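PDB 2C0R: phosphoserine aminotransferase from Bacillus circulans, which catalyses the reversible, pyridoxal phosphate-dependent transamination of 3-phosphohydroxypyruvate to phosphoserine, and of a related phosphorylated 2-oxo acid to phosphohydroxythreonine. Local coordinates for residues V248-V251 and L252-I255; F27-Y30 and Q31-G34; D280-G283 and G284-G288. The protein carries 1 engineered substitution. All coordinates share one frame; numbering follows the deposited sequence.

Contact 1: V248-V251 and L252-I255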
ATOM      1  N   VAL A 248       0.326 -12.265  -2.240  1.00 10.99           N
ATOM      2  CA  VAL A 248       1.133 -12.551  -3.434  1.00 10.90           C
ATOM      3  C   VAL A 248       1.827 -13.897  -3.298  1.00 10.91           C
ATOM      4  O   VAL A 248       1.824 -14.731  -4.227  1.00 11.55           O
ATOM      5  CB  VAL A 248       2.149 -11.413  -3.689  1.00 10.99           C
ATOM      6  CG1 VAL A 248       3.150 -11.791  -4.785  1.00 13.35           C
ATOM      7  CG2 VAL A 248       1.406 -10.130  -4.067  1.00 12.69           C
ATOM      8  N   ASN A 249       2.413 -14.144  -2.122  1.00 11.39           N
ATOM      9  CA  ASN A 249       3.079 -15.456  -1.929  1.00 12.53           C
ATOM     10  C   ASN A 249       2.124 -16.605  -2.189  1.00 12.14           C
ATOM     11  O   ASN A 249       2.453 -17.566  -2.883  1.00 11.95           O
ATOM     12  CB  ASN A 249       3.681 -15.488  -0.524  1.00 12.93           C
ATOM     13  CG  ASN A 249       4.698 -16.614  -0.372  1.00 13.35           C
ATOM     14  OD1 ASN A 249       5.549 -16.876  -1.222  1.00 12.99           O
ATOM     15  ND2 ASN A 249       4.598 -17.264   0.773  1.00 15.31           N
ATOM     16  N   GLU A 250       0.906 -16.483  -1.664  1.00 11.89           N
ATOM     17  CA  GLU A 250      -0.095 -17.547  -1.887  1.00 11.62           C
ATOM     18  C   GLU A 250      -0.466 -17.655  -3.340  1.00 12.05           C
ATOM     19  O   GLU A 250      -0.668 -18.765  -3.877  1.00 13.44           O
ATOM     20  CB  GLU A 250      -1.316 -17.245  -1.008  1.00 13.45           C
ATOM     21  CG  GLU A 250      -1.054 -17.430   0.481  1.00 12.76           C
ATOM     22  CD  GLU A 250      -0.455 -18.786   0.835  1.00 14.05           C
ATOM     23  OE1 GLU A 250       0.584 -18.804   1.522  1.00 16.84           O
ATOM     24  OE2 GLU A 250      -1.005 -19.826   0.404  1.00 17.46           O
ATOM     25  N   VAL A 251      -0.587 -16.539  -4.035  1.00 11.76           N
ATOM     26  CA  VAL A 251      -0.931 -16.622  -5.453  1.00 11.29           C
ATOM     27  C   VAL A 251       0.180 -17.254  -6.258  1.00 11.01           C
ATOM     28  O   VAL A 251      -0.057 -18.049  -7.182  1.00 11.28           O
ATOM     29  CB  VAL A 251      -1.300 -15.236  -6.027  1.00 11.82           C
ATOM     30  CG1 VAL A 251      -1.409 -15.320  -7.541  1.00 14.97           C
ATOM     31  CG2 VAL A 251      -2.604 -14.706  -5.438  1.00 13.36           C
ATOM     32  N   LEU A 252       1.421 -16.970  -5.914  1.00 11.52           N
ATOM     33  CA  LEU A 252       2.545 -17.573  -6.624  1.00 11.17           C
ATOM     34  C   LEU A 252       2.568 -19.083  -6.426  1.00 11.48           C
ATOM     35  O   LEU A 252       2.865 -19.836  -7.362  1.00 12.87           O
ATOM     36  CB  LEU A 252       3.896 -16.970  -6.200  1.00 11.74           C
ATOM     37  CG  LEU A 252       4.015 -15.445  -6.400  1.00 11.67           C
ATOM     38  CD1 LEU A 252       5.345 -15.022  -5.816  1.00 12.62           C
ATOM     39  CD2 LEU A 252       3.899 -15.063  -7.862  1.00 13.99           C
ATOM     40  N   LYS A 253       2.268 -19.523  -5.207  1.00 11.78           N
ATOM     41  CA  LYS A 253       2.124 -20.972  -5.003  1.00 13.48           C
ATOM     42  C   LYS A 253       1.076 -21.562  -5.932  1.00 12.56           C
ATOM     43  O   LYS A 253       1.261 -22.600  -6.526  1.00 13.84           O
ATOM     44  CB  LYS A 253       1.738 -21.229  -3.553  1.00 14.79           C
ATOM     45  CG  LYS A 253       2.855 -21.077  -2.528  1.00 15.41           C
ATOM     46  CD  LYS A 253       2.231 -21.091  -1.120  1.00 17.86           C
ATOM     47  CE  LYS A 253       3.321 -20.765  -0.069  1.00 22.86           C
ATOM     48  NZ  LYS A 253       2.701 -20.749   1.289  1.00 21.72           N
ATOM     49  N   TRP A 254      -0.064 -20.868  -6.040  1.00 11.93           N
ATOM     50  CA  TRP A 254      -1.138 -21.389  -6.916  1.00 11.53           C
ATOM     51  C   TRP A 254      -0.681 -21.410  -8.366  1.00 11.93           C
ATOM     52  O   TRP A 254      -0.982 -22.353  -9.089  1.00 12.83           O
ATOM     53  CB  TRP A 254      -2.364 -20.513  -6.668  1.00 12.94           C
ATOM     54  CG  TRP A 254      -3.516 -20.747  -7.598  1.00 12.32           C
ATOM     55  CD1 TRP A 254      -4.555 -21.653  -7.403  1.00 15.61           C
ATOM     56  CD2 TRP A 254      -3.795 -20.113  -8.860  1.00 12.83           C
ATOM     57  NE1 TRP A 254      -5.437 -21.595  -8.460  1.00 14.79           N
ATOM     58  CE2 TRP A 254      -4.988 -20.667  -9.356  1.00 15.81           C
ATOM     59  CE3 TRP A 254      -3.142 -19.130  -9.609  1.00 13.18           C
ATOM     60  CZ2 TRP A 254      -5.533 -20.258 -10.574  1.00 15.26           C
ATOM     61  CZ3 TRP A 254      -3.679 -18.720 -10.813  1.00 14.86           C
ATOM     62  CH2 TRP A 254      -4.870 -19.290 -11.288  1.00 17.59           C
ATOM     63  N   ILE A 255       0.068 -20.394  -8.815  1.00 11.92           N
ATOM     64  CA  ILE A 255       0.513 -20.437 -10.228  1.00 13.31           C
ATOM     65  C   ILE A 255       1.380 -21.656 -10.442  1.00 12.22           C
ATOM     66  O   ILE A 255       1.283 -22.353 -11.467  1.00 12.44           O
ATOM     67  CB  ILE A 255       1.265 -19.135 -10.586  1.00 13.01           C
ATOM     68  CG1 ILE A 255       0.372 -17.911 -10.570  1.00 12.85           C
ATOM     69  CG2 ILE A 255       1.913 -19.277 -11.981  1.00 13.24           C
ATOM     70  CD1 ILE A 255       1.051 -16.555 -10.766  1.00 12.36           C
TER
HETATM   71  O   HOH W   1       0.008 -22.181   1.608  1.00 35.39           O
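K253 NZ is gripped by two firm partners. It donates to E250 OE1 at 2.9 Å in a salt bridge, reaching the oxygen on its syn side and 26° out of the carboxylate plane. A water accepts from K253 NZ at 3.1 Å and donates to E250 OE2, so OE1 holds the ammonium directly and OE2 through the water. The two chains run side by side: E250 bends at its second torsion (chi2 -52°), while K253 stays extended beyond CG, long enough to cover the three-residue offset. N249 passes at a slant across the lysine, its ND2 3.8 Å from K253 CE; from helix 45-61, E53 adds weak polar contacts to both. With an alanine at K253, E250 would probably lose its salt-bridge partner in this helix and the bridging water its NZ donor. On another face V248 CG1 meets L252 CD1 at 4.0 Å, branched aliphatic groups suited to the packing there against P201 and L179. W254 turns its indole away toward helix 17-25. Beneath these side chains, bonds such as L252 N to V248 O, 2.8 Å, repeat four residues apart, the pattern of an alpha helix, here 242-257, carrying an i to i+3 Glu-Lys salt bridge.

Contact 2: F27-Y30 and Q31-G34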
ATOM      1  N   PHE A  27      -6.493 -16.637   8.766  1.00 12.09           N
ATOM      2  CA  PHE A  27      -6.555 -15.178   8.867  1.00 13.25           C
ATOM      3  C   PHE A  27      -6.421 -14.710  10.307  1.00 13.19           C
ATOM      4  O   PHE A  27      -5.795 -13.665  10.522  1.00 13.88           O
ATOM      5  CB  PHE A  27      -7.905 -14.714   8.329  1.00 12.83           C
ATOM      6  CG  PHE A  27      -8.039 -13.224   8.120  1.00 12.82           C
ATOM      7  CD1 PHE A  27      -7.685 -12.643   6.914  1.00 17.51           C
ATOM      8  CD2 PHE A  27      -8.546 -12.391   9.096  1.00 12.35           C
ATOM      9  CE1 PHE A  27      -7.810 -11.297   6.656  1.00 18.87           C
ATOM     10  CE2 PHE A  27      -8.694 -11.039   8.877  1.00 15.28           C
ATOM     11  CZ  PHE A  27      -8.362 -10.477   7.637  1.00 18.20           C
ATOM     12  N   VAL A  28      -7.048 -15.454  11.219  1.00 12.89           N
ATOM     13  CA  VAL A  28      -6.965 -15.057  12.616  1.00 12.25           C
ATOM     14  C   VAL A  28      -5.708 -15.558  13.293  1.00 12.73           C
ATOM     15  O   VAL A  28      -5.093 -14.825  14.066  1.00 13.53           O
ATOM     16  CB  VAL A  28      -8.225 -15.525  13.371  1.00 13.18           C
ATOM     17  CG1 VAL A  28      -8.037 -15.199  14.830  1.00 19.53           C
ATOM     18  CG2 VAL A  28      -9.460 -14.836  12.804  1.00 15.46           C
ATOM     19  N   ASP A  29      -5.377 -16.817  13.050  1.00 13.73           N
ATOM     20  CA  ASP A  29      -4.233 -17.437  13.705  1.00 13.07           C
ATOM     21  C   ASP A  29      -3.337 -18.089  12.659  1.00 13.06           C
ATOM     22  O   ASP A  29      -3.719 -19.133  12.132  1.00 15.73           O
ATOM     23  CB  ASP A  29      -4.728 -18.471  14.703  1.00 14.90           C
ATOM     24  CG  ASP A  29      -3.603 -19.002  15.595  1.00 16.02           C
ATOM     25  OD1 ASP A  29      -2.402 -18.755  15.367  1.00 16.56           O
ATOM     26  OD2 ASP A  29      -3.931 -19.712  16.572  1.00 25.48           O
ATOM     27  N   TYR A  30      -2.210 -17.444  12.389  1.00 12.69           N
ATOM     28  CA  TYR A  30      -1.283 -17.953  11.389  1.00 12.63           C
ATOM     29  C   TYR A  30      -0.353 -18.960  12.048  1.00 12.97           C
ATOM     30  O   TYR A  30       0.396 -18.591  12.945  1.00 13.32           O
ATOM     31  CB  TYR A  30      -0.489 -16.832  10.785  1.00 12.23           C
ATOM     32  CG  TYR A  30       0.600 -17.183   9.830  1.00 13.35           C
ATOM     33  CD1 TYR A  30       0.285 -17.211   8.460  1.00 14.61           C
ATOM     34  CD2 TYR A  30       1.900 -17.427  10.235  1.00 12.92           C
ATOM     35  CE1 TYR A  30       1.268 -17.523   7.514  1.00 14.77           C
ATOM     36  CE2 TYR A  30       2.878 -17.726   9.287  1.00 13.97           C
ATOM     37  CZ  TYR A  30       2.558 -17.765   7.947  1.00 14.19           C
ATOM     38  OH  TYR A  30       3.584 -18.058   7.090  1.00 15.37           O
ATOM     39  N   GLN A  31      -0.420 -20.199  11.592  1.00 15.59           N
ATOM     40  CA  GLN A  31       0.457 -21.279  12.051  1.00 16.41           C
ATOM     41  C   GLN A  31       0.650 -21.385  13.562  1.00 16.17           C
ATOM     42  O   GLN A  31       1.743 -21.542  14.118  1.00 17.07           O
ATOM     43  CB  GLN A  31       1.832 -21.131  11.375  1.00 15.59           C
ATOM     44  CG  GLN A  31       1.789 -21.248   9.861  1.00 15.76           C
ATOM     45  CD  GLN A  31       3.153 -21.209   9.192  1.00 20.30           C
ATOM     46  OE1 GLN A  31       4.235 -21.212   9.785  1.00 25.56           O
ATOM     47  NE2 GLN A  31       3.148 -21.172   7.876  1.00 19.07           N
ATOM     48  N   HIS A  32      -0.462 -21.326  14.293  1.00 14.30           N
ATOM     49  CA  HIS A  32      -0.504 -21.499  15.727  1.00 16.21           C
ATOM     50  C   HIS A  32       0.388 -20.503  16.459  1.00 16.26           C
ATOM     51  O   HIS A  32       0.823 -20.783  17.554  1.00 20.81           O
ATOM     52  CB  HIS A  32      -0.181 -22.962  16.172  1.00 17.77           C
ATOM     53  CG  HIS A  32      -1.247 -23.867  15.609  1.00 24.16           C
ATOM     54  ND1 HIS A  32      -2.482 -23.949  16.197  1.00 29.40           N
ATOM     55  CD2 HIS A  32      -1.278 -24.654  14.514  1.00 27.47           C
ATOM     56  CE1 HIS A  32      -3.239 -24.780  15.486  1.00 33.25           C
ATOM     57  NE2 HIS A  32      -2.526 -25.226  14.463  1.00 35.01           N
ATOM     58  N   THR A  33       0.618 -19.337  15.881  1.00 14.56           N
ATOM     59  CA  THR A  33       1.387 -18.332  16.581  1.00 13.74           C
ATOM     60  C   THR A  33       0.526 -17.450  17.476  1.00 13.42           C
ATOM     61  O   THR A  33       1.091 -16.694  18.306  1.00 16.10           O
ATOM     62  CB  THR A  33       2.070 -17.356  15.607  1.00 14.39           C
ATOM     63  OG1 THR A  33       1.028 -16.731  14.857  1.00 14.01           O
ATOM     64  CG2 THR A  33       3.034 -18.084  14.677  1.00 17.19           C
ATOM     65  N   GLY A  34      -0.771 -17.559  17.300  1.00 13.92           N
ATOM     66  CA  GLY A  34      -1.671 -16.763  18.123  1.00 14.01           C
ATOM     67  C   GLY A  34      -1.695 -15.318  17.647  1.00 13.51           C
ATOM     68  O   GLY A  34      -2.079 -14.428  18.434  1.00 14.00           O
TER
HETATM   69  O   HOH W   2      -3.010 -21.511  13.019  1.00 23.51           O
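D29 OD1 accepts the backbone N-H of G34 at 2.8 Å, the donor arriving from above the carboxylate plane, and the bond spans a type I' beta turn from Y30 to T33. The aspartate suits this place because its short side chain, with CG anti to the backbone N (chi1 -171°), reaches a main-chain donor just beyond the turn. T33 N also lies close to that oxygen, but at a poor angle; its partner is Y30 O, 3.0 Å away, in the bond that closes the turn.

Y30 O has a second donor in T33 OG1, at 2.7 Å and in the carbonyl plane, whereas T33 N comes from above it. The first torsion of T33 (chi1 60°) sets the hydroxyl between the backbone N and the carbonyl carbon, facing back to that carbonyl. A threonine hydroxyl can give and take at once, and OG1 also accepts from M35 N. Water serves two more backbone groups: one molecule donates to D29 O at 2.6 Å and accepts from H32 N at 2.9 Å, while lying over one face of the H32 imidazole. Q31 and H32, at the two corners, both have positive phi, as a type I' turn requires, although neither is a glycine; G34, the first residue beyond the turn, also has positive phi, which glycine accepts readily.

This loop between helices 17-25 and 45-61 lies at the dimer interface, with G34 making backbone hydrogen bonds to the second subunit. The Y30 ring packs on V46 and V50 of helix 45-61. The Q31 amide stacks on the ring with the planes 15° apart, and Q31 CG stands over that face in a CH-pi contact, 3.9 Å from the centroid of the Y30 ring.

Contact 3: D280-G283 and G284-G288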
ATOM      1  N   ASP A 280     -15.977 -13.247 -33.057  1.00 14.69           N
ATOM      2  CA  ASP A 280     -15.678 -13.457 -34.477  1.00 14.06           C
ATOM      3  C   ASP A 280     -16.717 -14.291 -35.172  1.00 13.58           C
ATOM      4  O   ASP A 280     -16.705 -14.386 -36.405  1.00 15.89           O
ATOM      5  CB  ASP A 280     -14.306 -14.118 -34.639  1.00 14.02           C
ATOM      6  CG  ASP A 280     -13.187 -13.171 -34.245  1.00 14.35           C
ATOM      7  OD1 ASP A 280     -13.391 -11.944 -34.160  1.00 16.75           O
ATOM      8  OD2 ASP A 280     -12.089 -13.700 -34.053  1.00 15.86           O
ATOM      9  N   GLN A 281     -17.619 -14.934 -34.459  1.00 13.98           N
ATOM     10  CA  GLN A 281     -18.723 -15.678 -35.045  1.00 16.34           C
ATOM     11  C   GLN A 281     -19.990 -15.091 -34.431  1.00 15.11           C
ATOM     12  O   GLN A 281     -20.761 -15.673 -33.678  1.00 19.00           O
ATOM     13  CB  GLN A 281     -18.568 -17.151 -34.699  1.00 16.46           C
ATOM     14  CG  GLN A 281     -17.318 -17.838 -35.220  1.00 25.72           C
ATOM     15  CD  GLN A 281     -17.305 -18.037 -36.729  1.00 35.82           C
ATOM     16  OE1 GLN A 281     -16.371 -17.631 -37.427  1.00 59.52           O
ATOM     17  NE2 GLN A 281     -18.363 -18.679 -37.230  1.00 45.20           N
ATOM     18  N   SER A 282     -20.245 -13.822 -34.692  1.00 14.99           N
ATOM     19  CA  SER A 282     -21.360 -13.143 -34.040  1.00 15.98           C
ATOM     20  C   SER A 282     -22.209 -12.483 -35.115  1.00 15.95           C
ATOM     21  O   SER A 282     -23.181 -11.800 -34.802  1.00 17.22           O
ATOM     22  CB  SER A 282     -20.883 -12.101 -33.046  1.00 15.94           C
ATOM     23  OG  SER A 282     -20.301 -10.982 -33.730  1.00 16.24           O
ATOM     24  N   GLY A 283     -21.894 -12.686 -36.392  1.00 15.02           N
ATOM     25  CA  GLY A 283     -22.732 -12.059 -37.413  1.00 16.32           C
ATOM     26  C   GLY A 283     -22.557 -10.555 -37.413  1.00 14.50           C
ATOM     27  O   GLY A 283     -23.470  -9.834 -37.835  1.00 16.38           O
ATOM     28  N   GLY A 284     -21.429 -10.042 -36.929  1.00 14.48           N
ATOM     29  CA  GLY A 284     -21.183  -8.602 -36.855  1.00 15.55           C
ATOM     30  C   GLY A 284     -21.843  -7.987 -35.644  1.00 15.39           C
ATOM     31  O   GLY A 284     -21.759  -6.770 -35.425  1.00 16.27           O
ATOM     32  N   PHE A 285     -22.509  -8.809 -34.822  1.00 14.20           N
ATOM     33  CA  PHE A 285     -23.202  -8.217 -33.664  1.00 14.97           C
ATOM     34  C   PHE A 285     -22.243  -7.740 -32.578  1.00 16.03           C
ATOM     35  O   PHE A 285     -22.514  -6.755 -31.896  1.00 16.62           O
ATOM     36  CB  PHE A 285     -24.146  -9.252 -33.067  1.00 15.12           C
ATOM     37  CG  PHE A 285     -25.031  -8.722 -31.949  1.00 16.17           C
ATOM     38  CD1 PHE A 285     -26.233  -8.071 -32.191  1.00 20.50           C
ATOM     39  CD2 PHE A 285     -24.638  -8.864 -30.620  1.00 14.42           C
ATOM     40  CE1 PHE A 285     -27.031  -7.571 -31.170  1.00 18.07           C
ATOM     41  CE2 PHE A 285     -25.449  -8.387 -29.611  1.00 16.31           C
ATOM     42  CZ  PHE A 285     -26.646  -7.753 -29.841  1.00 17.85           C
ATOM     43  N   TYR A 286     -21.146  -8.461 -32.414  1.00 14.84           N
ATOM     44  CA  TYR A 286     -20.042  -8.108 -31.555  1.00 14.03           C
ATOM     45  C   TYR A 286     -18.830  -7.784 -32.442  1.00 13.85           C
ATOM     46  O   TYR A 286     -18.588  -8.525 -33.386  1.00 16.73           O
ATOM     47  CB  TYR A 286     -19.618  -9.212 -30.576  1.00 15.92           C
ATOM     48  CG  TYR A 286     -20.759  -9.583 -29.625  1.00 16.35           C
ATOM     49  CD1 TYR A 286     -21.305 -10.859 -29.703  1.00 16.10           C
ATOM     50  CD2 TYR A 286     -21.268  -8.672 -28.705  1.00 17.54           C
ATOM     51  CE1 TYR A 286     -22.335 -11.227 -28.863  1.00 15.53           C
ATOM     52  CE2 TYR A 286     -22.316  -9.040 -27.877  1.00 16.31           C
ATOM     53  CZ  TYR A 286     -22.839 -10.326 -27.975  1.00 15.50           C
ATOM     54  OH  TYR A 286     -23.879 -10.735 -27.176  1.00 16.25           O
ATOM     55  N   ARG A 287     -18.080  -6.740 -32.179  1.00 13.46           N
ATOM     56  CA  ARG A 287     -16.889  -6.426 -32.935  1.00 17.23           C
ATOM     57  C   ARG A 287     -15.727  -6.175 -31.962  1.00 15.88           C
ATOM     58  O   ARG A 287     -15.927  -5.497 -30.934  1.00 18.11           O
ATOM     59  CB  ARG A 287     -17.005  -5.148 -33.735  1.00 21.65           C
ATOM     60  CG  ARG A 287     -18.011  -5.047 -34.837  1.00 30.56           C
ATOM     61  CD  ARG A 287     -18.356  -3.663 -35.340  1.00 36.09           C
ATOM     62  NE  ARG A 287     -17.873  -2.469 -34.663  1.00 38.50           N
ATOM     63  CZ  ARG A 287     -18.621  -1.600 -33.982  1.00 36.36           C
ATOM     64  NH1 ARG A 287     -19.932  -1.760 -33.824  1.00 55.75           N
ATOM     65  NH2 ARG A 287     -18.034  -0.552 -33.423  1.00 44.88           N
ATOM     66  N   GLY A 288     -14.562  -6.665 -32.301  1.00 18.36           N
ATOM     67  CA  GLY A 288     -13.423  -6.378 -31.415  1.00 20.18           C
ATOM     68  C   GLY A 288     -12.958  -4.927 -31.506  1.00 21.70           C
ATOM     69  O   GLY A 288     -13.350  -4.206 -32.433  1.00 32.97           O
TER
HETATM   70  O   HOH W   3     -13.851  -8.529 -34.436  1.00 40.89           O
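With its hydroxyl set between the backbone N and the carbonyl carbon (chi1 70°), S282 turns OG inward across the bend to accept the N-H of Y286, its OG 3.0 Å from Y286 N in a nearly straight bond of 161° at the hydrogen. The same oxygen is hydrogen-bonded to I279 O in the last turn of the preceding helix. Serine fits because its one small hydroxyl can serve both the helix end and the returning chain. Its CB also touches the Y286 ring, 3.6 Å from CD1.

A type I' beta turn from S282 to F285 reverses the chain here, between helix 260-280 and the short strand 287-288. F285 N closes it on S282 O at 3.1 Å, approaching from well above the carbonyl plane. The corners are G283 and G284, both with positive phi; at G284 any CB would stand only 2.6 Å from G283 O, a clash that glycine avoids.

The two aromatic residues after the corners part at their first torsion. F285 CG is anti to the backbone N (chi1 -174°), Y286 CG anti to the carbonyl carbon, yet the rings meet: F285 CD2 lies 3.5 Å above the plane of the Y286 ring, over its centre. Both pack on F357 of helix 344-361, and Y286 OH hydrogen-bonds M354 O in that helix. Further along, a water accepts from G288 N at 2.9 Å and donates weakly to D280 OD1, whose stronger partner is R295.

In chain order contact 2 comes first, then contact 1, then contact 3. Contacts 1 and 2 are neighbours, with centres 19 Å apart and nearest atoms about 6 Å apart, and helix 45-61 touches side chains of both. Contact 3 is remote, its centre 36 Å from that of contact 1 and 51 Å from that of contact 2. Contact 1 comes nearest the active site: the side chain of V248 is about 12 Å from the bound pyridoxal phosphate and about 9 Å from that of Q196, a cofactor-binding residue. Contacts 2 and 3 lie away from the cofactor and substrate sites. Both are type I' turns, but contact 2 meets the second subunit whereas contact 3 packs within its own chain.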